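PDB 6JU8: tyrosinase from Aspergillus oryzae, which probably oxidises L-tyrosine and L-dopa to L-dopaquinone with molecular oxygen at a dinuclear copper centre, a step of melanin biosynthesis. Local coordinates for residues N39-V47 with W138-P148. The protein carries 1 engineered substitution. Numbering follows the deposited sequence.
Sequences NRIQLTLFV and WENEAKQWRLP
Gln-42 and Glu-141 meet in a buried helix-helix contact of the di-copper tyrosinase fold, where segment 41-47 of helix 41-55 crosses segment 138-144 of helix 135-144, the segment axes 9.4 Å apart at closest approach and crossing at -73°. From CB, which lies 4.1 Å from Trp-145 CD1, Gln-42 runs out extended (chi2 -177°). Its CG packs 3.4 Å from Glu-141 OE1, CD also lies against that oxygen, and NE2 donates to the same OE1 at 3.1 Å; the bond is bent, 138° at the hydrogen, with the carboxylate oxygen tilted from the amide plane. Gln-42 OE1 sits at the edge of the Trp-145 indole and accepts from Trp-29 NE1 of helix 26-34 and from a water. A second water gives a hydrogen to Glu-141 OE1 and takes one from Gln-42 N, linking Glu-141 OE1 to Gln-42 a second time, now through its backbone N. Beside this polar patch, Ile-41 CG2, anti to the backbone N, makes a CH-pi contact over the face of the Trp-138 six-membered ring, 3.7 Å from its centroid, while Thr-44 CG2 and Leu-45 CD2 touch that indole's edge. Past the helix end, Trp-145 points its edge at the Phe-46 face (centroids 5.2 Å apart). The side chain of Leu-147 is about 7 Å from that of the copper ligand His-376; its CD1 rests 3.8 Å from Phe-46 CZ.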
loop_
_atom_site.group_PDB
_atom_site.type_symbol
_atom_site.label_atom_id
_atom_site.label_comp_id
_atom_site.label_asym_id
_atom_site.label_seq_id
_atom_site.Cartn_x
_atom_site.Cartn_y
_atom_site.Cartn_z
ATOM N N ASN A 39 -23.959 -12.811 -5.410
ATOM C CA ASN A 39 -25.080 -11.885 -5.349
ATOM C C ASN A 39 -24.585 -10.450 -5.503
ATOM O O ASN A 39 -24.818 -9.678 -4.579
ATOM C CB ASN A 39 -25.818 -12.068 -4.004
ATOM C CG ASN A 39 -26.411 -13.460 -3.896
ATOM O OD1 ASN A 39 -27.353 -13.773 -4.637
ATOM N ND2 ASN A 39 -25.890 -14.307 -3.017
ATOM N N ARG A 40 -23.920 -10.187 -6.625
ATOM C CA ARG A 40 -23.053 -9.032 -6.765
ATOM C C ARG A 40 -23.683 -7.926 -7.585
ATOM O O ARG A 40 -22.938 -7.068 -8.077
ATOM C CB ARG A 40 -21.738 -9.434 -7.447
ATOM C CG ARG A 40 -20.783 -10.224 -6.588
ATOM C CD ARG A 40 -19.513 -10.618 -7.346
ATOM N NE ARG A 40 -18.721 -11.535 -6.528
ATOM C CZ ARG A 40 -17.578 -11.241 -5.935
ATOM N NH1 ARG A 40 -17.016 -10.040 -6.047
ATOM N NH2 ARG A 40 -16.968 -12.176 -5.218
ATOM N N ILE A 41 -25.029 -7.876 -7.712
ATOM C CA ILE A 41 -25.524 -6.787 -8.574
ATOM C C ILE A 41 -25.263 -5.442 -7.917
ATOM O O ILE A 41 -24.739 -4.552 -8.596
ATOM C CB ILE A 41 -27.009 -6.931 -8.930
ATOM C CG1 ILE A 41 -27.296 -8.144 -9.803
ATOM C CG2 ILE A 41 -27.520 -5.654 -9.595
ATOM C CD1 ILE A 41 -28.766 -8.451 -10.009
ATOM N N GLN A 42 -25.598 -5.244 -6.631
ATOM C CA GLN A 42 -25.349 -3.919 -6.040
ATOM C C GLN A 42 -23.871 -3.577 -6.039
ATOM O O GLN A 42 -23.478 -2.423 -6.283
ATOM C CB GLN A 42 -25.905 -3.816 -4.615
ATOM C CG GLN A 42 -27.423 -3.695 -4.573
ATOM C CD GLN A 42 -27.943 -3.521 -3.165
ATOM O OE1 GLN A 42 -27.218 -3.074 -2.288
ATOM N NE2 GLN A 42 -29.223 -3.777 -2.960
ATOM N N LEU A 43 -23.001 -4.556 -5.748
ATOM C CA LEU A 43 -21.562 -4.284 -5.789
ATOM C C LEU A 43 -21.114 -3.865 -7.182
ATOM O O LEU A 43 -20.324 -2.915 -7.369
ATOM C CB LEU A 43 -20.772 -5.516 -5.342
ATOM C CG LEU A 43 -19.246 -5.421 -5.431
ATOM C CD1 LEU A 43 -18.714 -4.325 -4.512
ATOM C CD2 LEU A 43 -18.609 -6.755 -5.050
ATOM N N THR A 44 -21.624 -4.566 -8.199
ATOM C CA THR A 44 -21.296 -4.173 -9.571
ATOM C C THR A 44 -21.800 -2.775 -9.898
ATOM O O THR A 44 -21.084 -1.946 -10.467
ATOM C CB THR A 44 -21.906 -5.200 -10.538
ATOM O OG1 THR A 44 -21.321 -6.489 -10.310
ATOM C CG2 THR A 44 -21.620 -4.851 -12.007
ATOM N N LEU A 45 -23.042 -2.468 -9.521
ATOM C CA LEU A 45 -23.605 -1.144 -9.778
ATOM C C LEU A 45 -22.766 -0.053 -9.122
ATOM O O LEU A 45 -22.486 1.005 -9.690
ATOM C CB LEU A 45 -25.040 -1.115 -9.236
ATOM C CG LEU A 45 -26.105 -1.832 -10.072
ATOM C CD1 LEU A 45 -27.436 -1.827 -9.318
ATOM C CD2 LEU A 45 -26.198 -1.221 -11.472
ATOM N N PHE A 46 -22.362 -0.299 -7.859
ATOM C CA PHE A 46 -21.648 0.733 -7.118
ATOM C C PHE A 46 -20.269 0.928 -7.743
ATOM O O PHE A 46 -19.842 2.054 -8.016
ATOM C CB PHE A 46 -21.582 0.373 -5.639
ATOM C CG PHE A 46 -21.055 1.388 -4.663
ATOM C CD1 PHE A 46 -20.763 2.699 -4.998
ATOM C CD2 PHE A 46 -20.819 0.988 -3.332
ATOM C CE1 PHE A 46 -20.267 3.620 -4.068
ATOM C CE2 PHE A 46 -20.359 1.905 -2.402
ATOM C CZ PHE A 46 -20.090 3.219 -2.752
ATOM N N VAL A 47 -19.568 -0.173 -8.019
ATOM C CA VAL A 47 -18.241 -0.062 -8.645
ATOM C C VAL A 47 -18.309 0.604 -10.012
ATOM O O VAL A 47 -17.523 1.504 -10.334
ATOM C CB VAL A 47 -17.604 -1.471 -8.775
ATOM C CG1 VAL A 47 -16.369 -1.431 -9.646
ATOM C CG2 VAL A 47 -17.287 -2.025 -7.393
ATOM N N TRP A 138 -32.097 -5.673 -12.244
ATOM C CA TRP A 138 -31.033 -4.696 -11.992
ATOM C C TRP A 138 -31.583 -3.379 -11.465
ATOM O O TRP A 138 -31.040 -2.743 -10.549
ATOM C CB TRP A 138 -30.168 -4.488 -13.251
ATOM C CG TRP A 138 -29.168 -5.603 -13.411
ATOM C CD1 TRP A 138 -29.468 -6.892 -13.758
ATOM C CD2 TRP A 138 -27.746 -5.574 -13.232
ATOM N NE1 TRP A 138 -28.324 -7.657 -13.810
ATOM C CE2 TRP A 138 -27.248 -6.876 -13.489
ATOM C CE3 TRP A 138 -26.825 -4.583 -12.881
ATOM C CZ2 TRP A 138 -25.898 -7.206 -13.407
ATOM C CZ3 TRP A 138 -25.483 -4.913 -12.797
ATOM C CH2 TRP A 138 -25.017 -6.216 -13.060
ATOM N N GLU A 139 -32.710 -2.956 -12.034
ATOM C CA GLU A 139 -33.351 -1.722 -11.581
ATOM C C GLU A 139 -33.810 -1.857 -10.132
ATOM O O GLU A 139 -33.625 -0.919 -9.352
ATOM C CB GLU A 139 -34.521 -1.346 -12.506
ATOM C CG GLU A 139 -34.088 -0.854 -13.888
ATOM C CD GLU A 139 -35.264 -0.717 -14.833
ATOM O OE1 GLU A 139 -36.405 -0.799 -14.323
ATOM O OE2 GLU A 139 -35.082 -0.543 -16.062
ATOM N N ASN A 140 -34.400 -2.999 -9.784
ATOM C CA ASN A 140 -34.820 -3.274 -8.424
ATOM C C ASN A 140 -33.658 -3.134 -7.447
ATOM O O ASN A 140 -33.781 -2.580 -6.355
ATOM C CB ASN A 140 -35.377 -4.700 -8.325
ATOM C CG ASN A 140 -35.815 -4.987 -6.899
ATOM O OD1 ASN A 140 -36.868 -4.495 -6.481
ATOM N ND2 ASN A 140 -35.024 -5.757 -6.157
ATOM N N GLU A 141 -32.497 -3.675 -7.846
ATOM C CA GLU A 141 -31.330 -3.574 -6.958
ATOM C C GLU A 141 -30.825 -2.144 -6.848
ATOM O O GLU A 141 -30.466 -1.697 -5.754
ATOM C CB GLU A 141 -30.227 -4.505 -7.448
ATOM C CG GLU A 141 -30.584 -5.971 -7.339
ATOM C CD GLU A 141 -30.420 -6.586 -5.976
ATOM O OE1 GLU A 141 -29.815 -5.989 -5.062
ATOM O OE2 GLU A 141 -30.894 -7.723 -5.799
ATOM N N ALA A 142 -30.795 -1.372 -7.932
ATOM C CA ALA A 142 -30.422 0.033 -7.807
ATOM C C ALA A 142 -31.347 0.820 -6.898
ATOM O O ALA A 142 -30.926 1.729 -6.170
ATOM C CB ALA A 142 -30.439 0.707 -9.182
ATOM N N LYS A 143 -32.634 0.527 -6.969
ATOM C CA LYS A 143 -33.631 1.240 -6.170
ATOM C C LYS A 143 -33.557 0.861 -4.702
ATOM O O LYS A 143 -33.973 1.628 -3.824
ATOM C CB LYS A 143 -35.031 0.948 -6.726
ATOM C CG LYS A 143 -35.270 1.650 -8.059
ATOM C CD LYS A 143 -36.632 1.239 -8.626
ATOM C CE LYS A 143 -36.803 1.826 -10.024
ATOM N NZ LYS A 143 -38.134 1.451 -10.583
ATOM N N GLN A 144 -33.010 -0.319 -4.415
ATOM C CA GLN A 144 -32.844 -0.739 -3.027
ATOM C C GLN A 144 -31.514 -0.240 -2.475
ATOM O O GLN A 144 -31.352 -0.063 -1.269
ATOM C CB GLN A 144 -32.904 -2.255 -2.909
ATOM C CG GLN A 144 -34.255 -2.848 -2.557
ATOM C CD GLN A 144 -34.870 -2.238 -1.306
ATOM O OE1 GLN A 144 -34.354 -2.292 -0.182
ATOM N NE2 GLN A 144 -36.025 -1.637 -1.507
ATOM N N TRP A 145 -30.516 -0.043 -3.321
ATOM C CA TRP A 145 -29.191 0.361 -2.892
ATOM C C TRP A 145 -29.189 1.715 -2.200
ATOM O O TRP A 145 -29.851 2.641 -2.658
ATOM C CB TRP A 145 -28.229 0.436 -4.076
ATOM C CG TRP A 145 -26.857 0.882 -3.690
ATOM C CD1 TRP A 145 -25.835 0.074 -3.255
ATOM C CD2 TRP A 145 -26.364 2.226 -3.706
ATOM N NE1 TRP A 145 -24.730 0.871 -3.006
ATOM C CE2 TRP A 145 -25.027 2.177 -3.270
ATOM C CE3 TRP A 145 -26.929 3.470 -4.051
ATOM C CZ2 TRP A 145 -24.249 3.332 -3.179
ATOM C CZ3 TRP A 145 -26.157 4.609 -3.954
ATOM C CH2 TRP A 145 -24.826 4.523 -3.510
ATOM N N ARG A 146 -28.401 1.811 -1.132
ATOM C CA ARG A 146 -28.154 3.105 -0.502
ATOM C C ARG A 146 -26.664 3.146 -0.160
ATOM O O ARG A 146 -26.001 2.089 -0.121
ATOM C CB ARG A 146 -29.005 3.293 0.755
ATOM C CG ARG A 146 -30.504 3.431 0.454
ATOM C CD ARG A 146 -30.756 4.719 -0.309
ATOM N NE ARG A 146 -32.171 5.042 -0.563
ATOM C CZ ARG A 146 -32.916 4.545 -1.546
ATOM N NH1 ARG A 146 -32.397 3.636 -2.375
ATOM N NH2 ARG A 146 -34.171 4.935 -1.693
ATOM N N LEU A 147 -26.133 4.329 0.082
ATOM C CA LEU A 147 -24.684 4.398 0.323
ATOM C C LEU A 147 -24.358 3.663 1.620
ATOM O O LEU A 147 -24.876 4.010 2.681
ATOM C CB LEU A 147 -24.259 5.869 0.460
ATOM C CG LEU A 147 -22.750 6.084 0.668
ATOM C CD1 LEU A 147 -21.974 5.751 -0.611
ATOM C CD2 LEU A 147 -22.455 7.501 1.133
ATOM N N PRO A 148 -23.499 2.666 1.592
ATOM C CA PRO A 148 -23.121 2.007 2.854
ATOM C C PRO A 148 -22.325 2.904 3.788
ATOM O O PRO A 148 -21.679 3.866 3.373
ATOM C CB PRO A 148 -22.242 0.851 2.392
ATOM C CG PRO A 148 -22.595 0.650 0.948
ATOM C CD PRO A 148 -22.858 2.043 0.421
HETATM O O HOH W 1 -27.062 -7.158 -5.009
HETATM O O HOH W 2 -27.670 -1.393 0.031
#